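Side-chain contacts in NAD-dependent formate dehydrogenase gamma subunit (Cupriavidus necator, PDB 6VW7), which forms part of the NAD(H)-reactive FdsBG unit of a cytosolic formate dehydrogenase, where its thioredoxin-like domain holds a [2Fe-2S] cluster and probably relays electrons: residues 37-42 against 71-76; 48-53 against 62-67; 101-106 against 152-157; 111-116 against 122-127; 136-141 against 146-151. All coordinates share one frame; numbering follows the deposited sequence.

Interaction 1 (37-42 against 71-76); sequences EIQDTQ and YHHFRQ
Gln-39 reaches out from helix 31-42 and spends both ends of its amide on the backbone of the loop that follows helix 61-70, a loop that starts with a type I beta turn from Tyr-71 to Phe-74. One end takes the N-H of Arg-75: N to Gln-39 OE1 is 2.8 Å, and the bond is fairly straight at 166°. At the other end Gln-39 NE2 gives a hydrogen to His-73 O at 2.9 Å. The acceptor sits in the plane of the amide, while the donor stands above the plane of the His-73 carbonyl. Two bonds, to residues flanking Phe-74, leave the amide little freedom to rotate and fix which end is O and which is N. What brings it there is an extended chain, with CG opposite the backbone N (chi1 -179°).

Gln-39 NE2 also lies over one face of the His-73 imidazole, 3.7 Å from its NE2, with amide and ring planes 28° apart. Further out, Arg-75 is tied by backbone bonds to Ile-45, and the rings of His-73 and Phe-74 both meet His-36. The beta subunit covers the turn as well, with Ser-281 of that chain bonded to the hydroxyl of Tyr-71. On the Phe-74 side, Gln-39 OE1 comes to the ring at its edge, in plane, 3.9 Å from CD1.

Interaction 2 (48-53 against 62-67); sequences AAVPVI and AEVHGV
Val-50 lays its CG1 methyl across the flank of Val-64, 3.8 Å from CB, and about as close to CG1. The two valines run past one another in opposite directions, so that the branch of one rests beside the branch of the other. Val-50 can do this because CG1 is trans to its own backbone N (chi1 174°), which carries that methyl out from helix 50-57 toward helix 61-70. One turn further on, Ile-53 adds a second touch with its CG2 branch, which meets both methyls of Val-64: CG1 and CG2 of the valine each lie 4.0 Å from Ile-53 CG2. Val-64 is therefore held by two residues of the neighbouring helix.

These are consecutive helices of the all-helical N-terminal part of the chain, and the contact lies away from the iron-sulfur site. Ile-53 continues the packing onto Leu-31 and Ile-38 of helix 31-42 and onto Val-21 of helix 14-24, while Val-67 brings helix 61-70 against Leu-31 and Leu-35. Everything that meets between Val-50, Ile-53 and Val-64 is aliphatic carbon, which implies that between these two segments the pairing rests on buried shape and the exclusion of water, with no directional bond to set its exact spacing.

Interaction 3 (101-106 against 152-157); sequences AEHAQR and RFDALV
A histidine-carboxylate hydrogen bond bridges two neighbouring helices here: His-103 NE2 donates to Asp-154 OD1 over 2.8 Å, with an N-H...O angle of 154°. OD1 is met on its syn side but from somewhat out of the carboxylate plane, and the ring and carboxylate planes are well turned from each other. The second oxygen, Asp-154 OD2, lies 3.4 Å from the same NE2. With CG swung away from its backbone N (chi1 171°), the imidazole leans across the gap between the helices. A carboxylate this near would probably favour a protonated ring.

Beside this polar link is an apolar one. The CB of Ala-104 sits over one face of the Phe-153 ring, 3.4 Å from CZ, and Val-157 CG2 of the phenylalanine's own helix covers the opposite face. His-103 also brushes the ring, its CD2 4.2 Å from Phe-153 CD2.

Helices 97-108 and 150-160 belong to the thioredoxin-like half of the chain, where they lie side by side on one face of the mixed sheet. Between the short segments the axes pass 10.7 Å apart and are inclined at 41°, pointing roughly the same way. Leu-100 and Leu-108 enclose Phe-153 further, and Val-148 touches it from the loop before its helix; the bound [2Fe-2S] cluster is about 13 Å from the Phe-153 side chain.

Interaction 4 (111-116 against 122-127); sequences GFHETT and TLEPVY
Leu-123 N donates to Glu-114 O at 2.9 Å in the beta hairpin of strands 114-115 and 121-126, at one edge of the sheet of the thioredoxin-like domain. A weaker, bent backbone bond runs from His-113 N to Leu-123 O.

Side-chain polar contacts flank these. Thr-115 and Thr-122, a non-hydrogen-bonded pair, share a short hydrogen bond of 2.6 Å between their OG1 atoms, and Thr-122 OG1 also takes part in a bond with Gly-80 N. His-113 ND1 donates to Glu-124 OE1 at 2.9 Å, but the angle is only 132° and the ring and carboxylate planes stand 72° apart; the other oxygen, OE2, faces Arg-75 in a salt bridge, modelled implausibly short.

Apolar packing fills the rest. Leu-123 lies over a face of the Phe-112 ring, and the CZ end of that ring reaches Ala-101 of helix 97-108. Pro-125 sits between two rings, with its CD 3.5 Å from Phe-112 CD1 and 3.4 Å from His-113 CE1.

Interaction 5 (136-141 against 146-151); sequences PAVMVG and GYVDAR
With chi1 at -180°, Val-148 turns CG1 away from its backbone N and leaves CG2 beside that N, which puts this methyl, next to the N-H, against the carbonyl of Pro-136. Val-138, with chi1 at 171°, likewise puts CG2 beside its N, and this methyl meets the fork of Val-148: Val-138 CG2 is 4.1 Å from both CG1 and CG2 of Val-148. The two valines cross at about a right angle. The polar link is Val-148 N to Pro-136 O, 3.0 Å long with an N-H...O angle of 161°, the donor lying in the carbonyl plane on a lone pair. Close by, Val-148 CG2 comes to 3.3 Å from the same Pro-136 O. The proline ring carbons also pack on the carbonyl oxygen of Val-148, CG 3.4 Å from Val-148 O.

The peptide bond before Pro-136 is cis, and the residue stands just ahead of strand 138-140, as the cis-proline does in thioredoxin, next to the functional site. Here that site is the [2Fe-2S] cluster: Ala-137 touches it, and the side chain of Pro-136 is about 5 Å from that of Cys-92. Leu-100 of helix 97-108 packs on Pro-136, Val-138 and Val-148 alike. Beyond Val-148 the chain enters helix 150-160, where Asp-149 is the N-cap, its OD1 accepting the backbone N-H of Arg-152.

The five contacts fall into two groups. Interactions 1 and 2 come first along the chain, centres 12 Å apart, in the N-terminal helices, where Ile-38 and Ile-53 touch. Interactions 3, 4 and 5 share the thioredoxin-like domain: 4 and then 5 fall between the two segments of 3, both lie on the same sheet, 3 and 5 both use helix 150-160 with centres 8 Å apart, and Gln-105 packs 3 onto 4. Interactions 2 and 3, with centres about 36 Å apart, are on opposite sides of the chain's centre. Interactions 1 and 4 meet where Arg-75 faces Glu-124, a salt bridge whose modelled length is doubtful, between the helical part and the cluster-carrying domain; the cluster is nearest interaction 5.

Interaction 1 (37-42 against 71-76)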
# COMPACT_ATOMS: atom_id res chain seq x y z
N GLU A 37 18.96 -10.26 -1.82
CA GLU A 37 20.30 -9.80 -1.46
C GLU A 37 21.28 -9.92 -2.63
O GLU A 37 22.12 -9.03 -2.83
CB GLU A 37 20.84 -10.59 -0.25
CG GLU A 37 22.22 -10.11 0.26
CD GLU A 37 22.21 -8.71 0.88
OE1 GLU A 37 21.12 -8.10 0.98
OE2 GLU A 37 23.30 -8.23 1.27
N ILE A 38 21.17 -10.99 -3.42
CA ILE A 38 21.98 -11.11 -4.64
C ILE A 38 21.67 -9.96 -5.60
O ILE A 38 22.58 -9.27 -6.06
CB ILE A 38 21.75 -12.48 -5.31
CG1 ILE A 38 22.16 -13.62 -4.38
CG2 ILE A 38 22.55 -12.54 -6.61
CD1 ILE A 38 21.85 -15.03 -4.93
N GLN A 39 20.39 -9.75 -5.91
CA GLN A 39 20.02 -8.66 -6.82
C GLN A 39 20.41 -7.30 -6.25
O GLN A 39 20.84 -6.41 -6.99
CB GLN A 39 18.51 -8.71 -7.12
CG GLN A 39 18.04 -7.60 -8.08
CD GLN A 39 16.85 -8.01 -8.91
OE1 GLN A 39 16.85 -9.06 -9.56
NE2 GLN A 39 15.80 -7.18 -8.91
N ASP A 40 20.23 -7.10 -4.93
CA ASP A 40 20.56 -5.81 -4.33
C ASP A 40 22.04 -5.50 -4.43
O ASP A 40 22.43 -4.35 -4.63
CB ASP A 40 20.10 -5.76 -2.87
CG ASP A 40 18.57 -5.69 -2.72
OD1 ASP A 40 17.88 -5.55 -3.76
OD2 ASP A 40 18.07 -5.79 -1.58
N THR A 41 22.89 -6.52 -4.29
CA THR A 41 24.33 -6.28 -4.27
C THR A 41 24.99 -6.44 -5.64
O THR A 41 25.95 -5.72 -5.93
CB THR A 41 25.02 -7.21 -3.26
OG1 THR A 41 24.77 -8.59 -3.60
CG2 THR A 41 24.50 -6.95 -1.84
N GLN A 42 24.50 -7.33 -6.50
CA GLN A 42 25.13 -7.59 -7.79
C GLN A 42 24.40 -6.95 -8.96
O GLN A 42 24.98 -6.84 -10.04
CB GLN A 42 25.22 -9.10 -8.03
CG GLN A 42 25.66 -9.88 -6.81
CD GLN A 42 27.06 -9.51 -6.38
OE1 GLN A 42 27.97 -9.49 -7.21
NE2 GLN A 42 27.25 -9.22 -5.10
N TYR A 71 8.63 -14.10 -10.46
CA TYR A 71 8.50 -12.81 -9.81
C TYR A 71 9.11 -11.72 -10.69
O TYR A 71 10.33 -11.73 -10.93
CB TYR A 71 9.15 -12.83 -8.43
CG TYR A 71 8.40 -13.67 -7.39
CD1 TYR A 71 7.26 -13.18 -6.74
CD2 TYR A 71 8.85 -14.94 -7.07
CE1 TYR A 71 6.58 -13.97 -5.78
CE2 TYR A 71 8.19 -15.72 -6.12
CZ TYR A 71 7.05 -15.24 -5.49
OH TYR A 71 6.43 -16.03 -4.56
N HIS A 72 8.28 -10.77 -11.12
CA HIS A 72 8.71 -9.72 -12.03
C HIS A 72 9.80 -8.83 -11.45
O HIS A 72 10.53 -8.19 -12.20
CB HIS A 72 7.50 -8.86 -12.43
CG HIS A 72 6.44 -9.61 -13.18
ND1 HIS A 72 5.10 -9.53 -12.85
CD2 HIS A 72 6.52 -10.43 -14.25
CE1 HIS A 72 4.40 -10.29 -13.68
NE2 HIS A 72 5.23 -10.84 -14.54
N HIS A 73 9.89 -8.74 -10.12
CA HIS A 73 10.91 -7.87 -9.55
C HIS A 73 12.31 -8.35 -9.89
O HIS A 73 13.21 -7.52 -10.07
CB HIS A 73 10.72 -7.77 -8.03
CG HIS A 73 11.78 -6.97 -7.34
ND1 HIS A 73 11.76 -5.59 -7.29
CD2 HIS A 73 12.89 -7.35 -6.66
CE1 HIS A 73 12.82 -5.16 -6.63
NE2 HIS A 73 13.51 -6.21 -6.23
N PHE A 74 12.52 -9.65 -10.05
CA PHE A 74 13.86 -10.22 -10.20
C PHE A 74 14.31 -10.17 -11.65
O PHE A 74 13.55 -10.52 -12.56
CB PHE A 74 13.90 -11.67 -9.70
CG PHE A 74 13.67 -11.80 -8.21
CD1 PHE A 74 14.35 -11.00 -7.31
CD2 PHE A 74 12.77 -12.74 -7.72
CE1 PHE A 74 14.14 -11.11 -5.95
CE2 PHE A 74 12.55 -12.86 -6.35
CZ PHE A 74 13.22 -12.05 -5.47
N ARG A 75 15.54 -9.74 -11.90
CA ARG A 75 16.08 -9.75 -13.25
C ARG A 75 17.28 -10.67 -13.31
O ARG A 75 18.03 -10.82 -12.34
CB ARG A 75 16.44 -8.34 -13.74
CG ARG A 75 17.21 -7.46 -12.78
CD ARG A 75 17.36 -6.05 -13.36
NE ARG A 75 16.09 -5.32 -13.40
CZ ARG A 75 15.43 -5.00 -14.51
NH1 ARG A 75 15.90 -5.34 -15.70
NH2 ARG A 75 14.28 -4.34 -14.42
N GLN A 76 17.44 -11.33 -14.46
CA GLN A 76 18.51 -12.28 -14.68
C GLN A 76 19.65 -11.71 -15.51
O GLN A 76 20.60 -12.44 -15.81
CB GLN A 76 17.95 -13.55 -15.34
CG GLN A 76 17.07 -14.34 -14.40
CD GLN A 76 16.41 -15.54 -15.04
OE1 GLN A 76 16.80 -16.69 -14.79
NE2 GLN A 76 15.40 -15.29 -15.88

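Interaction 2 (48-53 against 62-67)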
# COMPACT_ATOMS: atom_id res chain seq x y z
N ALA A 48 24.53 -18.54 -13.05
CA ALA A 48 25.51 -19.35 -12.33
C ALA A 48 25.27 -19.38 -10.83
O ALA A 48 25.85 -20.22 -10.15
CB ALA A 48 26.93 -18.84 -12.61
N ALA A 49 24.42 -18.50 -10.29
CA ALA A 49 24.11 -18.59 -8.87
C ALA A 49 23.09 -19.68 -8.56
O ALA A 49 23.02 -20.12 -7.41
CB ALA A 49 23.58 -17.25 -8.36
N VAL A 50 22.28 -20.08 -9.54
CA VAL A 50 21.19 -21.02 -9.25
C VAL A 50 21.70 -22.33 -8.65
O VAL A 50 21.16 -22.76 -7.62
CB VAL A 50 20.32 -21.22 -10.50
CG1 VAL A 50 19.27 -22.31 -10.25
CG2 VAL A 50 19.66 -19.88 -10.87
N PRO A 51 22.73 -22.99 -9.20
CA PRO A 51 23.21 -24.22 -8.55
C PRO A 51 23.66 -24.00 -7.12
O PRO A 51 23.48 -24.88 -6.27
CB PRO A 51 24.36 -24.68 -9.46
CG PRO A 51 24.06 -24.06 -10.78
CD PRO A 51 23.48 -22.72 -10.45
N VAL A 52 24.26 -22.85 -6.83
CA VAL A 52 24.71 -22.57 -5.47
C VAL A 52 23.52 -22.45 -4.53
O VAL A 52 23.49 -23.03 -3.44
CB VAL A 52 25.58 -21.30 -5.45
CG1 VAL A 52 25.99 -20.94 -4.02
CG2 VAL A 52 26.77 -21.48 -6.36
N ILE A 53 22.51 -21.69 -4.95
CA ILE A 53 21.30 -21.55 -4.14
C ILE A 53 20.64 -22.91 -3.96
O ILE A 53 20.33 -23.32 -2.83
CB ILE A 53 20.34 -20.54 -4.80
CG1 ILE A 53 20.99 -19.16 -4.89
CG2 ILE A 53 18.97 -20.53 -4.10
CD1 ILE A 53 20.38 -18.27 -5.96
N ALA A 62 15.67 -26.38 -11.12
CA ALA A 62 14.46 -25.94 -11.83
C ALA A 62 13.53 -25.18 -10.89
O ALA A 62 12.93 -24.17 -11.28
CB ALA A 62 13.74 -27.14 -12.45
N GLU A 63 13.42 -25.64 -9.65
CA GLU A 63 12.60 -24.95 -8.66
C GLU A 63 13.08 -23.51 -8.47
O GLU A 63 12.29 -22.56 -8.52
CB GLU A 63 12.63 -25.73 -7.35
CG GLU A 63 12.18 -24.97 -6.13
CD GLU A 63 10.68 -24.78 -6.09
OE1 GLU A 63 9.99 -25.48 -6.84
OE2 GLU A 63 10.20 -23.93 -5.30
N VAL A 64 14.39 -23.34 -8.25
CA VAL A 64 14.94 -22.00 -8.05
C VAL A 64 14.72 -21.13 -9.28
O VAL A 64 14.27 -19.99 -9.18
CB VAL A 64 16.44 -22.10 -7.69
CG1 VAL A 64 17.05 -20.71 -7.55
CG2 VAL A 64 16.63 -22.89 -6.40
N HIS A 65 15.03 -21.67 -10.47
CA HIS A 65 14.82 -20.90 -11.69
C HIS A 65 13.34 -20.53 -11.86
O HIS A 65 13.02 -19.43 -12.33
CB HIS A 65 15.34 -21.67 -12.90
CG HIS A 65 15.14 -20.96 -14.20
ND1 HIS A 65 14.15 -21.30 -15.09
CD2 HIS A 65 15.79 -19.91 -14.75
CE1 HIS A 65 14.20 -20.50 -16.14
NE2 HIS A 65 15.19 -19.64 -15.96
N GLY A 66 12.43 -21.42 -11.46
CA GLY A 66 11.01 -21.11 -11.59
C GLY A 66 10.58 -19.96 -10.69
O GLY A 66 9.72 -19.15 -11.06
N VAL A 67 11.18 -19.87 -9.50
CA VAL A 67 10.89 -18.73 -8.62
C VAL A 67 11.42 -17.44 -9.24
O VAL A 67 10.70 -16.43 -9.31
CB VAL A 67 11.48 -18.99 -7.23
CG1 VAL A 67 11.49 -17.71 -6.36
CG2 VAL A 67 10.72 -20.15 -6.54

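Interaction 3 (101-106 against 152-157)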
# COMPACT_ATOMS: atom_id res chain seq x y z
N ALA A 101 3.40 7.34 -20.44
CA ALA A 101 4.09 6.13 -20.90
C ALA A 101 4.41 6.21 -22.39
O ALA A 101 5.48 5.75 -22.83
CB ALA A 101 3.25 4.90 -20.60
N GLU A 102 3.51 6.78 -23.19
CA GLU A 102 3.80 6.96 -24.61
C GLU A 102 4.94 7.94 -24.80
O GLU A 102 5.84 7.72 -25.62
CB GLU A 102 2.56 7.45 -25.35
CG GLU A 102 1.39 6.51 -25.35
CD GLU A 102 0.08 7.22 -25.66
OE1 GLU A 102 -1.00 6.63 -25.42
OE2 GLU A 102 0.14 8.38 -26.13
N HIS A 103 4.92 9.05 -24.05
CA HIS A 103 5.99 10.03 -24.16
C HIS A 103 7.33 9.44 -23.73
O HIS A 103 8.35 9.67 -24.38
CB HIS A 103 5.68 11.27 -23.33
CG HIS A 103 6.84 12.21 -23.25
ND1 HIS A 103 7.25 12.98 -24.32
CD2 HIS A 103 7.72 12.47 -22.24
CE1 HIS A 103 8.31 13.69 -23.97
NE2 HIS A 103 8.61 13.40 -22.72
N ALA A 104 7.33 8.70 -22.62
CA ALA A 104 8.58 8.16 -22.11
C ALA A 104 9.28 7.29 -23.15
O ALA A 104 10.50 7.35 -23.30
CB ALA A 104 8.33 7.36 -20.83
N GLN A 105 8.50 6.50 -23.89
CA GLN A 105 9.10 5.64 -24.91
C GLN A 105 9.62 6.45 -26.09
O GLN A 105 10.68 6.14 -26.64
CB GLN A 105 8.06 4.61 -25.37
CG GLN A 105 7.75 3.57 -24.31
CD GLN A 105 6.52 2.75 -24.63
OE1 GLN A 105 6.61 1.71 -25.29
NE2 GLN A 105 5.36 3.21 -24.17
N ARG A 106 8.91 7.52 -26.47
CA ARG A 106 9.43 8.39 -27.53
C ARG A 106 10.69 9.12 -27.08
O ARG A 106 11.66 9.21 -27.83
CB ARG A 106 8.34 9.37 -27.99
CG ARG A 106 7.19 8.70 -28.73
CD ARG A 106 6.18 9.70 -29.32
NE ARG A 106 5.78 10.74 -28.37
CZ ARG A 106 4.61 10.76 -27.73
NH1 ARG A 106 3.72 9.80 -27.95
NH2 ARG A 106 4.33 11.74 -26.88
N ARG A 152 8.32 17.28 -16.78
CA ARG A 152 9.03 16.80 -15.59
C ARG A 152 9.76 15.49 -15.86
O ARG A 152 10.84 15.26 -15.30
CB ARG A 152 8.06 16.64 -14.42
CG ARG A 152 7.48 17.96 -13.92
CD ARG A 152 6.75 17.79 -12.59
NE ARG A 152 5.36 18.23 -12.68
CZ ARG A 152 4.83 19.24 -11.99
NH1 ARG A 152 5.58 19.93 -11.13
NH2 ARG A 152 3.55 19.56 -12.14
N PHE A 153 9.19 14.62 -16.70
CA PHE A 153 9.89 13.39 -17.06
C PHE A 153 11.22 13.69 -17.73
O PHE A 153 12.27 13.18 -17.30
CB PHE A 153 9.02 12.52 -17.96
CG PHE A 153 9.63 11.17 -18.27
CD1 PHE A 153 9.45 10.10 -17.41
CD2 PHE A 153 10.39 10.98 -19.41
CE1 PHE A 153 10.03 8.87 -17.68
CE2 PHE A 153 10.96 9.75 -19.70
CZ PHE A 153 10.78 8.69 -18.83
N ASP A 154 11.21 14.52 -18.77
CA ASP A 154 12.46 14.85 -19.46
C ASP A 154 13.45 15.49 -18.50
O ASP A 154 14.66 15.23 -18.59
CB ASP A 154 12.19 15.78 -20.64
CG ASP A 154 11.34 15.14 -21.72
OD1 ASP A 154 11.13 13.91 -21.65
OD2 ASP A 154 10.91 15.86 -22.64
N ALA A 155 12.96 16.33 -17.59
CA ALA A 155 13.85 16.96 -16.61
C ALA A 155 14.52 15.92 -15.73
O ALA A 155 15.74 15.95 -15.53
CB ALA A 155 13.07 17.96 -15.76
N LEU A 156 13.75 14.97 -15.19
CA LEU A 156 14.34 13.99 -14.29
C LEU A 156 15.27 13.03 -15.02
O LEU A 156 16.28 12.59 -14.46
CB LEU A 156 13.24 13.25 -13.51
CG LEU A 156 12.40 12.13 -14.11
CD1 LEU A 156 13.08 10.78 -13.94
CD2 LEU A 156 11.03 12.11 -13.44
N VAL A 157 14.97 12.72 -16.29
CA VAL A 157 15.88 11.89 -17.08
C VAL A 157 17.17 12.66 -17.38
O VAL A 157 18.27 12.09 -17.36
CB VAL A 157 15.17 11.42 -18.36
CG1 VAL A 157 16.17 10.83 -19.35
CG2 VAL A 157 14.07 10.40 -18.01

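Interaction 4 (111-116 against 122-127)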
# COMPACT_ATOMS: atom_id res chain seq x y z
N GLY A 111 10.97 0.67 -25.67
CA GLY A 111 9.74 0.26 -25.04
C GLY A 111 9.94 -0.14 -23.59
O GLY A 111 11.04 -0.08 -23.03
N PHE A 112 8.84 -0.58 -22.97
CA PHE A 112 8.90 -1.12 -21.63
C PHE A 112 9.71 -2.41 -21.61
O PHE A 112 9.78 -3.14 -22.61
CB PHE A 112 7.49 -1.38 -21.08
CG PHE A 112 6.83 -0.16 -20.53
CD1 PHE A 112 7.21 0.37 -19.31
CD2 PHE A 112 5.81 0.47 -21.23
CE1 PHE A 112 6.60 1.50 -18.79
CE2 PHE A 112 5.19 1.59 -20.72
CZ PHE A 112 5.59 2.11 -19.49
N HIS A 113 10.34 -2.68 -20.47
CA HIS A 113 11.24 -3.81 -20.29
C HIS A 113 12.48 -3.72 -21.19
O HIS A 113 13.17 -4.71 -21.41
CB HIS A 113 10.53 -5.15 -20.52
CG HIS A 113 9.24 -5.29 -19.78
ND1 HIS A 113 9.17 -5.35 -18.40
CD2 HIS A 113 7.96 -5.38 -20.22
CE1 HIS A 113 7.90 -5.47 -18.03
NE2 HIS A 113 7.15 -5.50 -19.12
N GLU A 114 12.77 -2.53 -21.73
CA GLU A 114 13.94 -2.32 -22.56
C GLU A 114 14.84 -1.24 -21.96
O GLU A 114 14.45 -0.49 -21.06
CB GLU A 114 13.54 -1.94 -23.99
CG GLU A 114 12.79 -3.05 -24.71
CD GLU A 114 12.42 -2.69 -26.13
OE1 GLU A 114 12.99 -1.72 -26.67
OE2 GLU A 114 11.55 -3.38 -26.71
N THR A 115 16.06 -1.19 -22.48
CA THR A 115 17.10 -0.27 -22.04
C THR A 115 17.54 0.62 -23.20
O THR A 115 17.65 0.15 -24.34
CB THR A 115 18.30 -1.05 -21.49
OG1 THR A 115 17.86 -1.88 -20.41
CG2 THR A 115 19.39 -0.10 -20.99
N THR A 116 17.79 1.89 -22.90
CA THR A 116 18.20 2.85 -23.92
C THR A 116 19.49 2.40 -24.60
O THR A 116 20.26 1.59 -24.08
CB THR A 116 18.41 4.24 -23.30
OG1 THR A 116 19.39 4.15 -22.25
CG2 THR A 116 17.11 4.78 -22.74
N THR A 122 16.84 2.00 -18.00
CA THR A 122 15.94 0.88 -18.26
C THR A 122 14.53 1.31 -17.88
O THR A 122 14.29 1.72 -16.74
CB THR A 122 16.36 -0.37 -17.48
OG1 THR A 122 17.61 -0.86 -17.99
CG2 THR A 122 15.30 -1.46 -17.60
N LEU A 123 13.61 1.21 -18.84
CA LEU A 123 12.22 1.62 -18.65
C LEU A 123 11.39 0.40 -18.26
O LEU A 123 11.35 -0.59 -18.99
CB LEU A 123 11.68 2.25 -19.93
CG LEU A 123 10.26 2.80 -19.90
CD1 LEU A 123 10.17 3.94 -18.90
CD2 LEU A 123 9.89 3.26 -21.29
N GLU A 124 10.74 0.47 -17.09
CA GLU A 124 9.93 -0.62 -16.56
C GLU A 124 8.55 -0.12 -16.15
O GLU A 124 8.43 1.00 -15.63
CB GLU A 124 10.60 -1.27 -15.34
CG GLU A 124 11.93 -1.95 -15.62
CD GLU A 124 11.78 -3.36 -16.16
OE1 GLU A 124 10.64 -3.81 -16.42
OE2 GLU A 124 12.82 -4.03 -16.33
N PRO A 125 7.50 -0.92 -16.34
CA PRO A 125 6.21 -0.58 -15.74
C PRO A 125 6.19 -1.02 -14.29
O PRO A 125 6.90 -1.94 -13.87
CB PRO A 125 5.21 -1.37 -16.59
CG PRO A 125 5.96 -2.63 -16.94
CD PRO A 125 7.45 -2.24 -17.00
N VAL A 126 5.40 -0.32 -13.50
CA VAL A 126 5.07 -0.73 -12.14
C VAL A 126 3.58 -0.52 -11.97
O VAL A 126 2.97 0.32 -12.64
CB VAL A 126 5.89 0.06 -11.09
CG1 VAL A 126 5.60 1.56 -11.18
CG2 VAL A 126 5.65 -0.48 -9.67
N TYR A 127 2.96 -1.34 -11.11
CA TYR A 127 1.51 -1.33 -10.93
C TYR A 127 1.20 -0.85 -9.51
O TYR A 127 1.02 -1.64 -8.58
CB TYR A 127 0.93 -2.73 -11.25
CG TYR A 127 1.21 -3.04 -12.72
CD1 TYR A 127 0.43 -2.47 -13.72
CD2 TYR A 127 2.31 -3.80 -13.09
CE1 TYR A 127 0.72 -2.70 -15.07
CE2 TYR A 127 2.59 -4.05 -14.44
CZ TYR A 127 1.80 -3.49 -15.41
OH TYR A 127 2.11 -3.73 -16.74

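Interaction 5 (136-141 against 146-151)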
# COMPACT_ATOMS: atom_id res chain seq x y z
N PRO A 136 0.64 11.39 -12.11
CA PRO A 136 1.28 10.11 -12.43
C PRO A 136 2.61 9.94 -11.68
O PRO A 136 3.36 10.91 -11.49
CB PRO A 136 1.52 10.21 -13.95
CG PRO A 136 0.54 11.23 -14.42
CD PRO A 136 0.43 12.22 -13.30
N ALA A 137 2.86 8.73 -11.21
CA ALA A 137 3.97 8.46 -10.32
C ALA A 137 5.09 7.75 -11.08
O ALA A 137 4.83 6.95 -11.98
CB ALA A 137 3.51 7.61 -9.13
N VAL A 138 6.33 8.08 -10.71
CA VAL A 138 7.53 7.47 -11.27
C VAL A 138 8.50 7.22 -10.12
O VAL A 138 8.61 8.03 -9.21
CB VAL A 138 8.17 8.36 -12.36
CG1 VAL A 138 9.55 7.82 -12.77
CG2 VAL A 138 7.26 8.44 -13.58
N MET A 139 9.18 6.08 -10.16
CA MET A 139 10.26 5.78 -9.23
C MET A 139 11.55 5.52 -10.01
O MET A 139 11.55 4.76 -10.98
CB MET A 139 9.93 4.55 -8.37
CG MET A 139 10.98 4.29 -7.25
SD MET A 139 10.37 3.03 -6.09
CE MET A 139 10.07 4.00 -4.64
N VAL A 140 12.64 6.15 -9.57
CA VAL A 140 13.96 5.92 -10.14
C VAL A 140 14.85 5.42 -9.01
O VAL A 140 15.16 6.17 -8.07
CB VAL A 140 14.55 7.17 -10.80
CG1 VAL A 140 15.86 6.81 -11.50
CG2 VAL A 140 13.56 7.77 -11.79
N GLY A 141 15.26 4.16 -9.10
CA GLY A 141 15.92 3.51 -8.00
C GLY A 141 14.92 3.40 -6.87
O GLY A 141 13.98 2.61 -6.94
N GLY A 146 6.23 12.64 -8.15
CA GLY A 146 4.80 12.75 -8.32
C GLY A 146 4.47 13.84 -9.33
O GLY A 146 5.30 14.68 -9.68
N TYR A 147 3.21 13.82 -9.78
CA TYR A 147 2.66 14.79 -10.73
C TYR A 147 3.48 14.84 -12.02
O TYR A 147 3.77 15.92 -12.54
CB TYR A 147 2.57 16.20 -10.12
CG TYR A 147 1.78 16.33 -8.84
CD1 TYR A 147 0.50 15.81 -8.72
CD2 TYR A 147 2.29 17.04 -7.76
CE1 TYR A 147 -0.22 15.95 -7.53
CE2 TYR A 147 1.58 17.18 -6.59
CZ TYR A 147 0.33 16.64 -6.47
OH TYR A 147 -0.37 16.80 -5.29
N VAL A 148 3.88 13.68 -12.53
CA VAL A 148 4.87 13.65 -13.60
C VAL A 148 4.17 13.84 -14.94
O VAL A 148 3.33 13.03 -15.34
CB VAL A 148 5.68 12.35 -13.57
CG1 VAL A 148 6.72 12.35 -14.71
CG2 VAL A 148 6.34 12.16 -12.22
N ASP A 149 4.54 14.90 -15.65
CA ASP A 149 4.12 15.11 -17.02
C ASP A 149 5.35 15.02 -17.94
O ASP A 149 6.46 14.69 -17.49
CB ASP A 149 3.39 16.45 -17.14
CG ASP A 149 4.28 17.64 -16.80
OD1 ASP A 149 5.50 17.46 -16.55
OD2 ASP A 149 3.74 18.77 -16.76
N ALA A 150 5.15 15.31 -19.22
CA ALA A 150 6.23 15.15 -20.19
C ALA A 150 7.42 16.04 -19.85
O ALA A 150 8.58 15.60 -19.93
CB ALA A 150 5.72 15.45 -21.60
N ARG A 151 7.15 17.28 -19.43
CA ARG A 151 8.25 18.17 -19.06
C ARG A 151 9.02 17.62 -17.87
O ARG A 151 10.25 17.47 -17.93
CB ARG A 151 7.72 19.57 -18.77